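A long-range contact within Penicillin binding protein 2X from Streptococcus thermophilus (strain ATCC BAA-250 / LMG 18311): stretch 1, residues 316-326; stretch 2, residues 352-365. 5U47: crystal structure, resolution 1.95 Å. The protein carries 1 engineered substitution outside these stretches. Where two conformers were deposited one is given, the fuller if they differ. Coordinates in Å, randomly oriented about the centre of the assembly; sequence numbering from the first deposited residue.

Stretch 1 (316-326) TYSNANGIKVG
Stretch 2 352-365: SYSSNVGMTMLEQA

Two short strands of stretch 1, 316-318 and 323-325, pack on helix 356-365 of stretch 2. The strand axes pass 9.2 and 9.5 Å from the helix axis, with N-to-C directions at 121° and 48° to it. The contact buries 555 Å², both sides summed.

Y353 (chi1 t) points toward stretch 1. Water 1 links the side chains of Y353 and N319, 3.0 Å from Y353 OH and 3.2 Å from N319 ND2, from which it accepts. S354 follows a helix in a Schellman motif, with phi/psi 58/50. S355 (-79/112, chi1 t) is the N-cap. Its OG accepts from G358 N at 3.1 Å, and also from Y317 OH at 2.8 Å. It lies at the edge of the Y317 ring, near the ring plane. The capping oxygen thus also takes the only direct hydrogen bond between the two stretches.

V357 (chi1 t) points toward stretch 1. Its CG1 lies 4.1 Å from Y317 CE2 and 4.3 Å from I323 CG2. Its CG2 lies 3.8 Å from G322 CA. G322 has phi/psi 66/-158; its CA is 6.0 Å from V357 CA.

G358 CA sits 3.4 Å from Y317 CZ and 7.2 Å from Y317 CA. An ideal CB on G358 would fall 2.3 Å from Y317 OH, a clash. Y317 is extended (-157/168), with chi1 p and chi2 -85°.

T360 (chi1 m) bonds from OG1 to N356 O at 2.7 Å, while its CG2 lies 3.9 Å from I323 CG2. M361 is m, t, t. Its SD is 3.6 Å from Y317 CB and obliquely placed, 4.3 Å from the Y317 ring centroid. M361 CG is 3.9 Å from I323 CD1; I323 is t, t.

Q364 (m, t, chi3 3°) ends the contact. Its NE2 lies 3.4 Å from both I323 CD1 and V325 CG2; V325 is t.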

# COMPACT_ATOMS: atom_id res chain seq x y z
N THR A 316 11.29 31.21 -26.04
CA THR A 316 10.74 30.29 -27.02
C THR A 316 11.78 29.37 -27.61
O THR A 316 12.97 29.57 -27.45
CB THR A 316 10.00 31.04 -28.13
OG1 THR A 316 10.92 31.89 -28.83
CG2 THR A 316 8.86 31.88 -27.54
N TYR A 317 11.29 28.34 -28.30
CA TYR A 317 12.14 27.36 -28.95
C TYR A 317 11.33 26.70 -30.06
O TYR A 317 10.11 26.86 -30.13
CB TYR A 317 12.61 26.29 -27.94
CG TYR A 317 11.51 25.37 -27.47
CD1 TYR A 317 10.67 25.73 -26.42
CD2 TYR A 317 11.28 24.15 -28.10
CE1 TYR A 317 9.65 24.89 -26.01
CE2 TYR A 317 10.27 23.30 -27.69
CZ TYR A 317 9.45 23.68 -26.66
OH TYR A 317 8.44 22.84 -26.25
N SER A 318 12.01 25.95 -30.92
CA SER A 318 11.35 25.23 -32.00
C SER A 318 11.52 23.72 -31.81
O SER A 318 12.61 23.26 -31.47
CB SER A 318 11.93 25.64 -33.35
OG SER A 318 11.27 24.94 -34.38
N ASN A 319 10.45 22.97 -32.04
CA ASN A 319 10.51 21.51 -31.95
C ASN A 319 10.61 20.89 -33.35
O ASN A 319 10.53 19.66 -33.49
CB ASN A 319 9.27 20.96 -31.23
CG ASN A 319 7.97 21.22 -31.99
OD1 ASN A 319 7.97 21.89 -33.03
ND2 ASN A 319 6.87 20.70 -31.46
N ALA A 320 10.83 21.73 -34.36
CA ALA A 320 10.83 21.29 -35.76
C ALA A 320 11.89 20.27 -36.14
O ALA A 320 11.64 19.40 -36.98
CB ALA A 320 10.93 22.50 -36.68
N ASN A 321 13.07 20.37 -35.53
CA ASN A 321 14.17 19.45 -35.84
C ASN A 321 14.46 18.49 -34.70
O ASN A 321 15.40 17.70 -34.78
CB ASN A 321 15.43 20.25 -36.18
CG ASN A 321 15.29 21.04 -37.46
OD1 ASN A 321 15.71 22.19 -37.54
ND2 ASN A 321 14.69 20.43 -38.47
N GLY A 322 13.63 18.54 -33.66
CA GLY A 322 13.87 17.71 -32.50
C GLY A 322 15.14 18.18 -31.82
O GLY A 322 15.58 19.31 -32.00
N ILE A 323 15.73 17.29 -31.04
CA ILE A 323 16.96 17.59 -30.33
C ILE A 323 17.75 16.30 -30.22
O ILE A 323 17.18 15.24 -29.99
CB ILE A 323 16.72 18.26 -28.96
CG1 ILE A 323 18.05 18.68 -28.33
CG2 ILE A 323 15.95 17.34 -28.01
CD1 ILE A 323 17.89 19.58 -27.12
N LYS A 324 19.07 16.41 -30.39
CA LYS A 324 19.93 15.24 -30.39
C LYS A 324 20.78 15.19 -29.12
O LYS A 324 21.40 16.17 -28.75
CB LYS A 324 20.81 15.29 -31.63
CG LYS A 324 21.13 13.93 -32.24
CD LYS A 324 21.99 14.09 -33.49
CE LYS A 324 21.95 12.85 -34.38
NZ LYS A 324 22.22 11.59 -33.64
N VAL A 325 20.78 14.04 -28.46
CA VAL A 325 21.59 13.83 -27.26
C VAL A 325 22.38 12.56 -27.50
O VAL A 325 21.80 11.48 -27.66
CB VAL A 325 20.72 13.67 -26.00
CG1 VAL A 325 21.60 13.34 -24.80
CG2 VAL A 325 19.92 14.95 -25.77
N GLY A 326 23.70 12.69 -27.50
CA GLY A 326 24.58 11.56 -27.79
C GLY A 326 24.33 11.18 -29.24
O GLY A 326 24.47 12.01 -30.13
N SER A 352 2.60 22.58 -21.41
CA SER A 352 1.18 22.28 -21.60
C SER A 352 0.98 21.24 -22.70
O SER A 352 0.14 20.35 -22.58
CB SER A 352 0.39 23.56 -21.91
OG SER A 352 0.37 24.42 -20.78
N TYR A 353 1.80 21.37 -23.74
CA TYR A 353 1.79 20.53 -24.92
C TYR A 353 2.49 19.20 -24.74
O TYR A 353 2.42 18.33 -25.61
CB TYR A 353 2.47 21.34 -26.05
CG TYR A 353 2.37 20.81 -27.45
CD1 TYR A 353 1.20 20.98 -28.17
CD2 TYR A 353 3.47 20.22 -28.09
CE1 TYR A 353 1.09 20.52 -29.48
CE2 TYR A 353 3.38 19.76 -29.41
CZ TYR A 353 2.18 19.92 -30.09
OH TYR A 353 2.04 19.50 -31.39
N SER A 354 3.16 19.04 -23.60
CA SER A 354 3.95 17.85 -23.30
C SER A 354 5.04 17.65 -24.37
O SER A 354 5.22 16.55 -24.90
CB SER A 354 3.07 16.62 -23.14
OG SER A 354 3.74 15.63 -22.37
N SER A 355 5.78 18.72 -24.64
CA SER A 355 6.88 18.69 -25.59
C SER A 355 8.14 18.08 -24.98
O SER A 355 8.73 18.67 -24.07
CB SER A 355 7.20 20.11 -26.07
OG SER A 355 8.37 20.14 -26.88
N ASN A 356 8.54 16.90 -25.46
CA ASN A 356 9.79 16.25 -25.02
C ASN A 356 11.01 17.12 -25.32
O ASN A 356 11.97 17.14 -24.54
CB ASN A 356 10.00 14.91 -25.72
CG ASN A 356 9.08 13.83 -25.23
OD1 ASN A 356 8.39 13.96 -24.22
ND2 ASN A 356 9.09 12.72 -25.94
N VAL A 357 10.98 17.82 -26.45
CA VAL A 357 12.08 18.69 -26.87
C VAL A 357 12.25 19.85 -25.88
O VAL A 357 13.37 20.13 -25.42
CB VAL A 357 11.85 19.24 -28.29
CG1 VAL A 357 12.89 20.29 -28.65
CG2 VAL A 357 11.85 18.11 -29.32
N GLY A 358 11.14 20.51 -25.56
CA GLY A 358 11.16 21.63 -24.63
C GLY A 358 11.67 21.21 -23.27
O GLY A 358 12.46 21.91 -22.64
N MET A 359 11.25 20.03 -22.82
CA MET A 359 11.68 19.54 -21.51
C MET A 359 13.16 19.13 -21.55
O MET A 359 13.92 19.44 -20.64
CB MET A 359 10.78 18.42 -21.01
CG MET A 359 9.33 18.83 -20.75
SD MET A 359 9.02 20.39 -19.88
CE MET A 359 8.93 21.59 -21.19
N THR A 360 13.56 18.46 -22.62
CA THR A 360 14.97 18.10 -22.77
C THR A 360 15.85 19.36 -22.76
O THR A 360 16.90 19.37 -22.15
CB THR A 360 15.18 17.28 -24.04
OG1 THR A 360 14.38 16.10 -23.97
CG2 THR A 360 16.66 16.90 -24.20
N MET A 361 15.40 20.43 -23.42
CA MET A 361 16.13 21.69 -23.40
C MET A 361 16.28 22.22 -21.96
O MET A 361 17.35 22.71 -21.59
CB MET A 361 15.47 22.74 -24.30
CG MET A 361 15.73 22.51 -25.78
SD MET A 361 14.68 23.52 -26.85
CE MET A 361 15.46 23.28 -28.44
N LEU A 362 15.22 22.12 -21.16
CA LEU A 362 15.27 22.56 -19.76
C LEU A 362 16.28 21.73 -18.96
O LEU A 362 17.02 22.28 -18.14
CB LEU A 362 13.88 22.51 -19.09
CG LEU A 362 12.85 23.55 -19.56
CD1 LEU A 362 11.51 23.35 -18.86
CD2 LEU A 362 13.37 24.96 -19.34
N GLU A 363 16.30 20.42 -19.24
CA GLU A 363 17.25 19.50 -18.61
C GLU A 363 18.70 19.88 -18.94
O GLU A 363 19.56 19.86 -18.06
CB GLU A 363 16.98 18.05 -19.05
CG GLU A 363 17.76 16.98 -18.28
CD GLU A 363 19.21 16.80 -18.70
OE1 GLU A 363 19.54 16.93 -19.88
OE2 GLU A 363 20.04 16.50 -17.81
N GLN A 364 18.96 20.22 -20.21
CA GLN A 364 20.30 20.61 -20.65
C GLN A 364 20.72 21.96 -20.05
O GLN A 364 21.90 22.17 -19.77
CB GLN A 364 20.38 20.67 -22.18
CG GLN A 364 20.24 19.32 -22.87
CD GLN A 364 20.34 19.40 -24.38
OE1 GLN A 364 20.56 20.47 -24.95
NE2 GLN A 364 20.18 18.27 -25.04
N ALA A 365 19.75 22.85 -19.84
CA ALA A 365 20.01 24.18 -19.27
C ALA A 365 20.41 24.11 -17.81
O ALA A 365 21.17 24.94 -17.34
CB ALA A 365 18.78 25.07 -19.42
O HOH W 1 4.06 21.07 -32.89